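Local coordinates for protein LRIM1 (Anopheles gambiae, PDB 3O53) that forms, with the leucine-rich repeat protein APL1C, a heterodimeric complex that regulates complement-like immunity in the mosquito, at residues Val146-Leu151 and Leu171-Leu176; Asp197-Lys202 and Trp218-Asn223; Thr58-Leu63 and Ser80-Leu85. All blocks are in the same frame, centred on the assembly; numbering follows the deposited sequence. Where two conformers were deposited one is given.

In the fold
Interaction 3 comes first along the chain: T58-L63 and S80-L85 meet once the intervening residues, which include strand 73-76, have turned back, and so close one coil of the leucine-rich repeat solenoid. Interaction 1 closes a later coil, V146-L151 with L171-L176, close to the middle of the chain. Interaction 2 follows, D197-K202 with W218-N223, where strands 195-197 and 218-220 end and pass into the turns after them. The three loops run in series; none encloses or crosses another. Interactions 1 and 2 touch, because L176 N reaches D197 O and N201 ND2 reaches L176 O, whereas interaction 3 stands about 22 Å from interaction 1, centre to centre. All three belong to the same run of parallel strands.

Interaction 1: residues Val146-Leu151 and Leu171-Leu176; sequences VQYLDL and LEHLNL
Two neighbouring strands of the parallel run that lines the leucine-rich repeat solenoid meet here, with Y148, L149 and D150 bridged to H173, L174 and N175. The strands lie 6° from exact parallel. L149 bonds with both its backbone N and its backbone O, the N donating to H173 O and the O accepting from N175 N at 2.9 Å. At the entry, Q147 O takes two N-H groups, E172 N at 2.8 Å and H173 N at 3.2 Å.

On the buried face, L149 and L174 lie side by side with CD2 of the first 3.9 Å from CD1 of the second. Two residues on, L151 CB meets L176 CD2 in the same side-by-side way, while L171 CD1 lies beside V146 CG1. On the other face the Y148 ring approaches H173 slantwise, with CD1 3.6 Å from H173 CB and the two ring planes at 54°. A water joins Y148 OH to N175 ND2, and N175 OD1 accepts from Q177 N; H173 ND1 bonds to T195 OG1 of the next strand.

The extended side chain of Q147, CG anti to the backbone N (chi1 -180°), runs beside that of E172. Its NE2 reaches E172 OE2 at 3.0 Å, coming from above the carboxylate plane. One face is thus sealed by leucine methyls, whereas the other carries aromatic and polar groups linked through hydrogen bonds and water.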
loop_
_atom_site.group_PDB
_atom_site.type_symbol
_atom_site.label_atom_id
_atom_site.label_comp_id
_atom_site.label_asym_id
_atom_site.label_seq_id
_atom_site.Cartn_x
_atom_site.Cartn_y
_atom_site.Cartn_z
ATOM N N VAL A 146 8.874 -2.486 7.451
ATOM C CA VAL A 146 7.624 -2.887 6.840
ATOM C C VAL A 146 7.847 -4.067 5.887
ATOM O O VAL A 146 8.786 -4.091 5.098
ATOM C CB VAL A 146 6.998 -1.719 6.062
ATOM C CG1 VAL A 146 5.667 -2.139 5.474
ATOM C CG2 VAL A 146 6.824 -0.513 6.980
ATOM N N GLN A 147 6.965 -5.045 5.970
ATOM C CA GLN A 147 7.053 -6.219 5.124
ATOM C C GLN A 147 5.990 -6.132 4.031
ATOM O O GLN A 147 6.256 -6.386 2.870
ATOM C CB GLN A 147 6.850 -7.476 5.974
ATOM C CG GLN A 147 6.928 -8.777 5.188
ATOM C CD GLN A 147 7.097 -9.992 6.086
ATOM O OE1 GLN A 147 6.391 -10.150 7.074
ATOM N NE2 GLN A 147 8.037 -10.856 5.739
ATOM N N TYR A 148 4.778 -5.762 4.424
ATOM C CA TYR A 148 3.667 -5.659 3.498
ATOM C C TYR A 148 3.043 -4.272 3.665
ATOM O O TYR A 148 2.708 -3.874 4.771
ATOM C CB TYR A 148 2.647 -6.752 3.815
ATOM C CG TYR A 148 1.438 -6.756 2.920
ATOM C CD1 TYR A 148 1.333 -7.650 1.860
ATOM C CD2 TYR A 148 0.392 -5.875 3.141
ATOM C CE1 TYR A 148 0.218 -7.657 1.041
ATOM C CE2 TYR A 148 -0.723 -5.872 2.332
ATOM C CZ TYR A 148 -0.806 -6.761 1.287
ATOM O OH TYR A 148 -1.923 -6.741 0.489
ATOM N N LEU A 149 2.898 -3.534 2.571
ATOM C CA LEU A 149 2.334 -2.189 2.640
ATOM C C LEU A 149 1.299 -2.004 1.554
ATOM O O LEU A 149 1.628 -1.958 0.367
ATOM C CB LEU A 149 3.421 -1.122 2.497
ATOM C CG LEU A 149 2.939 0.337 2.588
ATOM C CD1 LEU A 149 2.107 0.591 3.850
ATOM C CD2 LEU A 149 4.114 1.290 2.554
ATOM N N ASP A 150 0.045 -1.895 1.967
ATOM C CA ASP A 150 -1.045 -1.695 1.028
ATOM C C ASP A 150 -1.571 -0.275 1.167
ATOM O O ASP A 150 -2.182 0.068 2.171
ATOM C CB ASP A 150 -2.170 -2.702 1.270
ATOM C CG ASP A 150 -3.283 -2.581 0.243
ATOM O OD1 ASP A 150 -3.077 -1.896 -0.782
ATOM O OD2 ASP A 150 -4.363 -3.168 0.454
ATOM N N LEU A 151 -1.318 0.548 0.154
ATOM C CA LEU A 151 -1.791 1.929 0.140
ATOM C C LEU A 151 -2.698 2.196 -1.057
ATOM O O LEU A 151 -2.850 3.334 -1.478
ATOM C CB LEU A 151 -0.606 2.906 0.130
ATOM C CG LEU A 151 0.114 3.054 1.471
ATOM C CD1 LEU A 151 1.534 3.592 1.297
ATOM C CD2 LEU A 151 -0.692 3.959 2.409
ATOM N N LEU A 171 10.888 -5.128 3.018
ATOM C CA LEU A 171 9.686 -4.911 2.219
ATOM C C LEU A 171 9.554 -5.993 1.149
ATOM O O LEU A 171 10.466 -6.217 0.361
ATOM C CB LEU A 171 9.700 -3.518 1.574
ATOM C CG LEU A 171 8.368 -3.047 0.976
ATOM C CD1 LEU A 171 7.303 -2.909 2.054
ATOM C CD2 LEU A 171 8.523 -1.729 0.219
ATOM N N GLU A 172 8.405 -6.657 1.138
ATOM C CA GLU A 172 8.124 -7.722 0.183
ATOM C C GLU A 172 7.013 -7.342 -0.788
ATOM O O GLU A 172 7.041 -7.729 -1.943
ATOM C CB GLU A 172 7.750 -9.005 0.930
ATOM C CG GLU A 172 8.905 -9.546 1.769
ATOM C CD GLU A 172 8.570 -10.823 2.517
ATOM O OE1 GLU A 172 7.406 -11.274 2.463
ATOM O OE2 GLU A 172 9.484 -11.375 3.165
ATOM N N HIS A 173 6.032 -6.581 -0.317
ATOM C CA HIS A 173 4.908 -6.202 -1.159
ATOM C C HIS A 173 4.579 -4.726 -0.970
ATOM O O HIS A 173 4.379 -4.264 0.154
ATOM C CB HIS A 173 3.673 -7.045 -0.821
ATOM C CG HIS A 173 3.887 -8.523 -0.966
ATOM N ND1 HIS A 173 3.864 -9.165 -2.187
ATOM C CD2 HIS A 173 4.121 -9.485 -0.042
ATOM C CE1 HIS A 173 4.074 -10.457 -2.009
ATOM N NE2 HIS A 173 4.234 -10.678 -0.717
ATOM N N LEU A 174 4.508 -3.997 -2.078
ATOM C CA LEU A 174 4.138 -2.581 -2.057
ATOM C C LEU A 174 2.999 -2.371 -3.054
ATOM O O LEU A 174 3.206 -2.513 -4.248
ATOM C CB LEU A 174 5.353 -1.717 -2.434
ATOM C CG LEU A 174 5.172 -0.191 -2.464
ATOM C CD1 LEU A 174 4.570 0.307 -1.177
ATOM C CD2 LEU A 174 6.509 0.511 -2.742
ATOM N N ASN A 175 1.799 -2.051 -2.562
ATOM C CA ASN A 175 0.644 -1.796 -3.421
ATOM C C ASN A 175 0.322 -0.314 -3.398
ATOM O O ASN A 175 -0.003 0.233 -2.355
ATOM C CB ASN A 175 -0.580 -2.578 -2.932
ATOM C CG ASN A 175 -1.681 -2.695 -3.991
ATOM O OD1 ASN A 175 -1.763 -1.904 -4.955
ATOM N ND2 ASN A 175 -2.545 -3.701 -3.804
ATOM N N LEU A 176 0.419 0.331 -4.547
ATOM C CA LEU A 176 0.178 1.763 -4.640
ATOM C C LEU A 176 -0.808 2.010 -5.773
ATOM O O LEU A 176 -0.899 3.114 -6.292
ATOM C CB LEU A 176 1.495 2.510 -4.909
ATOM C CG LEU A 176 2.445 2.619 -3.717
ATOM C CD1 LEU A 176 3.862 2.927 -4.176
ATOM C CD2 LEU A 176 1.941 3.685 -2.741
HETATM O O HOH W 1 -2.287 -6.323 -2.260
#

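Interaction 2: residues Asp197-Lys202 and Trp218-Asn223; sequences DLSSNK and WISLRN
This is a backbone-led contact between two successive leucine-rich repeats, at the point where the parallel strands give way to the turns that follow them. D197 pairs with S220 as the last bridged residues, and beyond them the two segments stay side by side without regular strand structure. Two hydrogen bonds join them: L198 N donates to S220 O at 2.9 Å, and S200 N donates to R222 O at 2.8 Å. Between these bonds S199 CA also rests against R222 O, a CA-H...O contact.

Each segment shapes its own turn with a side-chain oxygen. D197 OD1 takes both S199 N and S199 OG, the backbone N on its anti side in an Asx turn and the hydroxyl, at 2.7 Å, on its syn side. The S199 hydroxyl reaches back because OG sits between the backbone N and the carbonyl carbon (chi1 57°). In W218-N223, S220 OG accepts from R222 N at 3.1 Å, an ST turn. The two turns meet where S199 CB comes 3.5 Å from S220 OG.

W218 lies alongside the D197 side chain, with CZ3 3.7 Å from D197 CB and its ring plane at 66° to the carboxylate. Further along, a water links S200 OG to N223 ND2. The N201 amide has several partners: its ND2 points a straight N-H (177°) at L198 O from above that carbonyl's plane and also bonds L176 O of the preceding repeat, while OD1 accepts from I181 N.

On one flank D197 makes backbone bonds to L174 of strand 173-175 and to L176 just after it. On the other, strand 241-243 follows: W218 stacks on H241, I219 packs on F242, and S220 and R222 touch D243.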
loop_
_atom_site.group_PDB
_atom_site.type_symbol
_atom_site.label_atom_id
_atom_site.label_comp_id
_atom_site.label_asym_id
_atom_site.label_seq_id
_atom_site.Cartn_x
_atom_site.Cartn_y
_atom_site.Cartn_z
ATOM N N ASP A 197 2.916 -2.884 -7.204
ATOM C CA ASP A 197 1.740 -2.544 -7.992
ATOM C C ASP A 197 1.582 -1.034 -8.069
ATOM O O ASP A 197 1.253 -0.378 -7.078
ATOM C CB ASP A 197 0.496 -3.189 -7.376
ATOM C CG ASP A 197 -0.695 -3.169 -8.318
ATOM O OD1 ASP A 197 -0.590 -2.525 -9.388
ATOM O OD2 ASP A 197 -1.735 -3.786 -7.990
ATOM N N LEU A 198 1.849 -0.470 -9.241
ATOM C CA LEU A 198 1.628 0.965 -9.455
ATOM C C LEU A 198 0.598 1.195 -10.555
ATOM O O LEU A 198 0.612 2.234 -11.188
ATOM C CB LEU A 198 2.937 1.673 -9.812
ATOM C CG LEU A 198 3.833 2.078 -8.634
ATOM C CD1 LEU A 198 5.300 2.108 -9.074
ATOM C CD2 LEU A 198 3.422 3.435 -8.027
ATOM N N SER A 199 -0.298 0.228 -10.767
ATOM C CA SER A 199 -1.271 0.327 -11.844
ATOM C C SER A 199 -2.290 1.418 -11.540
ATOM O O SER A 199 -2.467 1.804 -10.393
ATOM C CB SER A 199 -1.978 -1.017 -12.088
ATOM O OG SER A 199 -2.598 -1.476 -10.906
ATOM N N SER A 200 -2.932 1.922 -12.591
ATOM C CA SER A 200 -3.920 2.988 -12.483
ATOM C C SER A 200 -3.405 4.183 -11.700
ATOM O O SER A 200 -4.046 4.649 -10.772
ATOM C CB SER A 200 -5.197 2.456 -11.849
ATOM O OG SER A 200 -5.762 1.476 -12.688
ATOM N N ASN A 201 -2.221 4.649 -12.064
ATOM C CA ASN A 201 -1.732 5.920 -11.580
ATOM C C ASN A 201 -1.544 6.789 -12.820
ATOM O O ASN A 201 -2.120 6.491 -13.859
ATOM C CB ASN A 201 -0.466 5.742 -10.749
ATOM C CG ASN A 201 -0.777 5.302 -9.328
ATOM O OD1 ASN A 201 -1.249 6.091 -8.517
ATOM N ND2 ASN A 201 -0.500 4.041 -9.020
ATOM N N LYS A 202 -0.769 7.862 -12.716
ATOM C CA LYS A 202 -0.666 8.810 -13.822
ATOM C C LYS A 202 0.783 9.049 -14.249
ATOM O O LYS A 202 1.134 10.157 -14.647
ATOM C CB LYS A 202 -1.305 10.148 -13.423
ATOM C CG LYS A 202 -2.657 10.037 -12.717
ATOM C CD LYS A 202 -3.766 9.482 -13.625
ATOM C CE LYS A 202 -5.093 9.364 -12.860
ATOM N NZ LYS A 202 -6.087 8.423 -13.471
ATOM N N TRP A 218 6.646 -9.718 -9.578
ATOM C CA TRP A 218 5.385 -9.225 -10.115
ATOM C C TRP A 218 5.452 -7.704 -10.114
ATOM O O TRP A 218 5.738 -7.106 -9.082
ATOM C CB TRP A 218 4.256 -9.720 -9.207
ATOM C CG TRP A 218 2.827 -9.570 -9.696
ATOM C CD1 TRP A 218 2.000 -10.572 -10.117
ATOM C CD2 TRP A 218 2.042 -8.363 -9.733
ATOM N NE1 TRP A 218 0.764 -10.061 -10.447
ATOM C CE2 TRP A 218 0.763 -8.715 -10.213
ATOM C CE3 TRP A 218 2.308 -7.023 -9.423
ATOM C CZ2 TRP A 218 -0.253 -7.771 -10.391
ATOM C CZ3 TRP A 218 1.294 -6.086 -9.595
ATOM C CH2 TRP A 218 0.031 -6.464 -10.074
ATOM N N ILE A 219 5.231 -7.080 -11.269
ATOM C CA ILE A 219 5.162 -5.632 -11.325
ATOM C C ILE A 219 4.114 -5.197 -12.339
ATOM O O ILE A 219 4.000 -5.779 -13.417
ATOM C CB ILE A 219 6.522 -4.997 -11.675
ATOM C CG1 ILE A 219 6.401 -3.468 -11.722
ATOM C CG2 ILE A 219 7.032 -5.500 -13.014
ATOM C CD1 ILE A 219 7.718 -2.761 -11.924
ATOM N N SER A 220 3.349 -4.169 -11.987
ATOM C CA SER A 220 2.382 -3.592 -12.916
ATOM C C SER A 220 2.436 -2.070 -12.918
ATOM O O SER A 220 2.405 -1.428 -11.870
ATOM C CB SER A 220 0.965 -4.033 -12.567
ATOM O OG SER A 220 0.042 -3.484 -13.493
ATOM N N LEU A 221 2.556 -1.505 -14.108
ATOM C CA LEU A 221 2.315 -0.094 -14.311
ATOM C C LEU A 221 1.175 0.042 -15.319
ATOM O O LEU A 221 1.113 0.996 -16.086
ATOM C CB LEU A 221 3.587 0.608 -14.806
ATOM C CG LEU A 221 4.599 1.003 -13.718
ATOM C CD1 LEU A 221 5.314 -0.224 -13.167
ATOM C CD2 LEU A 221 5.619 2.007 -14.258
ATOM N N ARG A 222 0.257 -0.920 -15.303
ATOM C CA ARG A 222 -0.873 -0.891 -16.222
ATOM C C ARG A 222 -1.688 0.381 -16.054
ATOM O O ARG A 222 -1.839 0.871 -14.940
ATOM C CB ARG A 222 -1.784 -2.103 -15.993
ATOM C CG ARG A 222 -3.051 -2.077 -16.842
ATOM C CD ARG A 222 -4.063 -3.090 -16.350
ATOM N NE ARG A 222 -5.181 -3.263 -17.272
ATOM C CZ ARG A 222 -6.291 -3.928 -16.966
ATOM N NH1 ARG A 222 -6.427 -4.467 -15.759
ATOM N NH2 ARG A 222 -7.263 -4.061 -17.859
ATOM N N ASN A 223 -2.214 0.912 -17.160
ATOM C CA ASN A 223 -3.124 2.061 -17.106
ATOM C C ASN A 223 -2.530 3.262 -16.385
ATOM O O ASN A 223 -3.194 3.936 -15.589
ATOM C CB ASN A 223 -4.472 1.663 -16.497
ATOM C CG ASN A 223 -5.309 0.825 -17.468
ATOM O OD1 ASN A 223 -4.907 0.612 -18.604
ATOM N ND2 ASN A 223 -6.455 0.345 -17.021
HETATM O O HOH W 2 -7.002 2.230 -14.796
#

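Interaction 3: residues Thr58-Leu63 and Ser80-Leu85; sequences TKLELL and STLRTL
E61 and R83 run side by side across two adjacent coils, and E61 is the side chain to follow. From CB, which lies 4.0 Å from R83 CD, its chain extends outward. CG is anti to the carbonyl carbon (chi1 -66°) and touches both R83 CD and the T81 methyl CG2. CD stays close to R83 CD, and at the tip OE1 meets R83 NH1 at 3.2 Å in a salt bridge. The guanidinium turns its edge to OE1, yet NH1 stands above the carboxylate plane, with the two planes 54° apart. A bend in the R83 chain at chi3, 72°, brings NH1 round to this carboxylate. R83 NH2 makes a second salt bridge, to E102 of the next coil.

The backbone of E61 is gripped as well, its O accepting R83 N at 2.8 Å and T84 N at 2.9 Å. Strand pairing then begins, L63 N donating to T84 O. Before it, T81 OG1 hydrogen-bonds T58 O at 3.1 Å.

Inside, L82 CD1 reaches to 3.7 Å from L63 CB and also approaches L60 CG. L63 CD2 packs on L85 CD1, and both L63 and L85 touch L76 of strand 73-76. Outside, L62 CG leans on T84 CB, and the T84 side chain lies near the glycan carried by N64.

The chemistry therefore differs from side to side: L60, L63, L82 and L85 pack inside, while L62, T84 and the E61-R83 pair lie on the more exposed side. R83 meets a carboxylate from each of two neighbours, E61 and E102, which would favour the charged forms of all three.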
loop_
_atom_site.group_PDB
_atom_site.type_symbol
_atom_site.label_atom_id
_atom_site.label_comp_id
_atom_site.label_asym_id
_atom_site.label_seq_id
_atom_site.Cartn_x
_atom_site.Cartn_y
_atom_site.Cartn_z
ATOM N N THR A 58 -3.007 -5.790 30.403
ATOM C CA THR A 58 -1.572 -5.770 30.120
ATOM C C THR A 58 -1.107 -6.954 29.283
ATOM O O THR A 58 0.037 -6.991 28.835
ATOM C CB THR A 58 -0.754 -5.763 31.428
ATOM O OG1 THR A 58 -1.167 -6.851 32.264
ATOM C CG2 THR A 58 -0.950 -4.456 32.175
ATOM N N LYS A 59 -1.988 -7.930 29.095
ATOM C CA LYS A 59 -1.678 -9.093 28.269
ATOM C C LYS A 59 -2.398 -9.036 26.917
ATOM O O LYS A 59 -2.308 -9.963 26.120
ATOM C CB LYS A 59 -2.045 -10.383 29.009
ATOM C CG LYS A 59 -1.202 -10.653 30.248
ATOM C CD LYS A 59 0.284 -10.657 29.921
ATOM C CE LYS A 59 1.127 -11.035 31.128
ATOM N NZ LYS A 59 0.932 -12.453 31.533
ATOM N N LEU A 60 -3.098 -7.937 26.653
ATOM C CA LEU A 60 -3.855 -7.801 25.414
ATOM C C LEU A 60 -2.927 -7.725 24.192
ATOM O O LEU A 60 -2.111 -6.808 24.071
ATOM C CB LEU A 60 -4.741 -6.559 25.491
ATOM C CG LEU A 60 -5.585 -6.225 24.263
ATOM C CD1 LEU A 60 -6.762 -7.181 24.137
ATOM C CD2 LEU A 60 -6.063 -4.787 24.375
ATOM N N GLU A 61 -3.053 -8.706 23.299
ATOM C CA GLU A 61 -2.241 -8.775 22.084
ATOM C C GLU A 61 -3.029 -8.468 20.814
ATOM O O GLU A 61 -2.456 -8.051 19.814
ATOM C CB GLU A 61 -1.622 -10.173 21.953
ATOM C CG GLU A 61 -0.610 -10.486 23.032
ATOM C CD GLU A 61 -0.017 -11.871 22.891
ATOM O OE1 GLU A 61 -0.088 -12.446 21.783
ATOM O OE2 GLU A 61 0.525 -12.383 23.893
ATOM N N LEU A 62 -4.340 -8.684 20.832
ATOM C CA LEU A 62 -5.142 -8.447 19.631
ATOM C C LEU A 62 -6.402 -7.698 20.001
ATOM O O LEU A 62 -7.096 -8.069 20.941
ATOM C CB LEU A 62 -5.503 -9.768 18.936
ATOM C CG LEU A 62 -6.257 -9.645 17.604
ATOM C CD1 LEU A 62 -6.027 -10.874 16.722
ATOM C CD2 LEU A 62 -7.745 -9.412 17.826
ATOM N N LEU A 63 -6.693 -6.646 19.251
ATOM C CA LEU A 63 -7.856 -5.812 19.512
ATOM C C LEU A 63 -8.599 -5.581 18.211
ATOM O O LEU A 63 -8.019 -5.117 17.233
ATOM C CB LEU A 63 -7.420 -4.473 20.111
ATOM C CG LEU A 63 -8.530 -3.464 20.406
ATOM C CD1 LEU A 63 -9.510 -4.005 21.445
ATOM C CD2 LEU A 63 -7.930 -2.146 20.876
ATOM N N SER A 80 1.271 -1.034 25.032
ATOM C CA SER A 80 2.609 -1.521 24.735
ATOM C C SER A 80 2.658 -2.976 24.262
ATOM O O SER A 80 3.623 -3.382 23.615
ATOM C CB SER A 80 3.479 -1.365 25.985
ATOM O OG SER A 80 4.776 -1.898 25.786
ATOM N N THR A 81 1.633 -3.758 24.586
ATOM C CA THR A 81 1.656 -5.193 24.299
ATOM C C THR A 81 0.918 -5.542 23.012
ATOM O O THR A 81 1.120 -6.611 22.448
ATOM C CB THR A 81 1.059 -6.006 25.468
ATOM O OG1 THR A 81 1.920 -5.900 26.607
ATOM C CG2 THR A 81 0.910 -7.479 25.096
ATOM N N LEU A 82 0.073 -4.630 22.543
ATOM C CA LEU A 82 -0.729 -4.861 21.348
ATOM C C LEU A 82 0.126 -5.260 20.136
ATOM O O LEU A 82 1.093 -4.580 19.801
ATOM C CB LEU A 82 -1.532 -3.600 21.024
ATOM C CG LEU A 82 -2.795 -3.821 20.197
ATOM C CD1 LEU A 82 -3.814 -4.643 20.979
ATOM C CD2 LEU A 82 -3.378 -2.474 19.775
ATOM N N ARG A 83 -0.240 -6.370 19.496
ATOM C CA ARG A 83 0.464 -6.880 18.320
ATOM C C ARG A 83 -0.393 -6.765 17.067
ATOM O O ARG A 83 0.112 -6.548 15.973
ATOM C CB ARG A 83 0.856 -8.357 18.517
ATOM C CG ARG A 83 1.749 -8.606 19.723
ATOM C CD ARG A 83 1.908 -10.100 20.019
ATOM N NE ARG A 83 2.755 -10.768 19.034
ATOM C CZ ARG A 83 2.991 -12.077 19.004
ATOM N NH1 ARG A 83 2.446 -12.879 19.911
ATOM N NH2 ARG A 83 3.777 -12.588 18.061
ATOM N N THR A 84 -1.696 -6.927 17.221
ATOM C CA THR A 84 -2.591 -6.911 16.077
ATOM C C THR A 84 -3.733 -5.964 16.378
ATOM O O THR A 84 -4.360 -6.061 17.420
ATOM C CB THR A 84 -3.136 -8.325 15.787
ATOM O OG1 THR A 84 -2.039 -9.205 15.538
ATOM C CG2 THR A 84 -4.048 -8.327 14.569
ATOM N N LEU A 85 -3.977 -5.030 15.467
ATOM C CA LEU A 85 -5.048 -4.064 15.626
ATOM C C LEU A 85 -5.853 -4.036 14.350
ATOM O O LEU A 85 -5.299 -3.840 13.278
ATOM C CB LEU A 85 -4.465 -2.673 15.891
ATOM C CG LEU A 85 -5.478 -1.535 15.989
ATOM C CD1 LEU A 85 -6.410 -1.742 17.183
ATOM C CD2 LEU A 85 -4.751 -0.204 16.104
#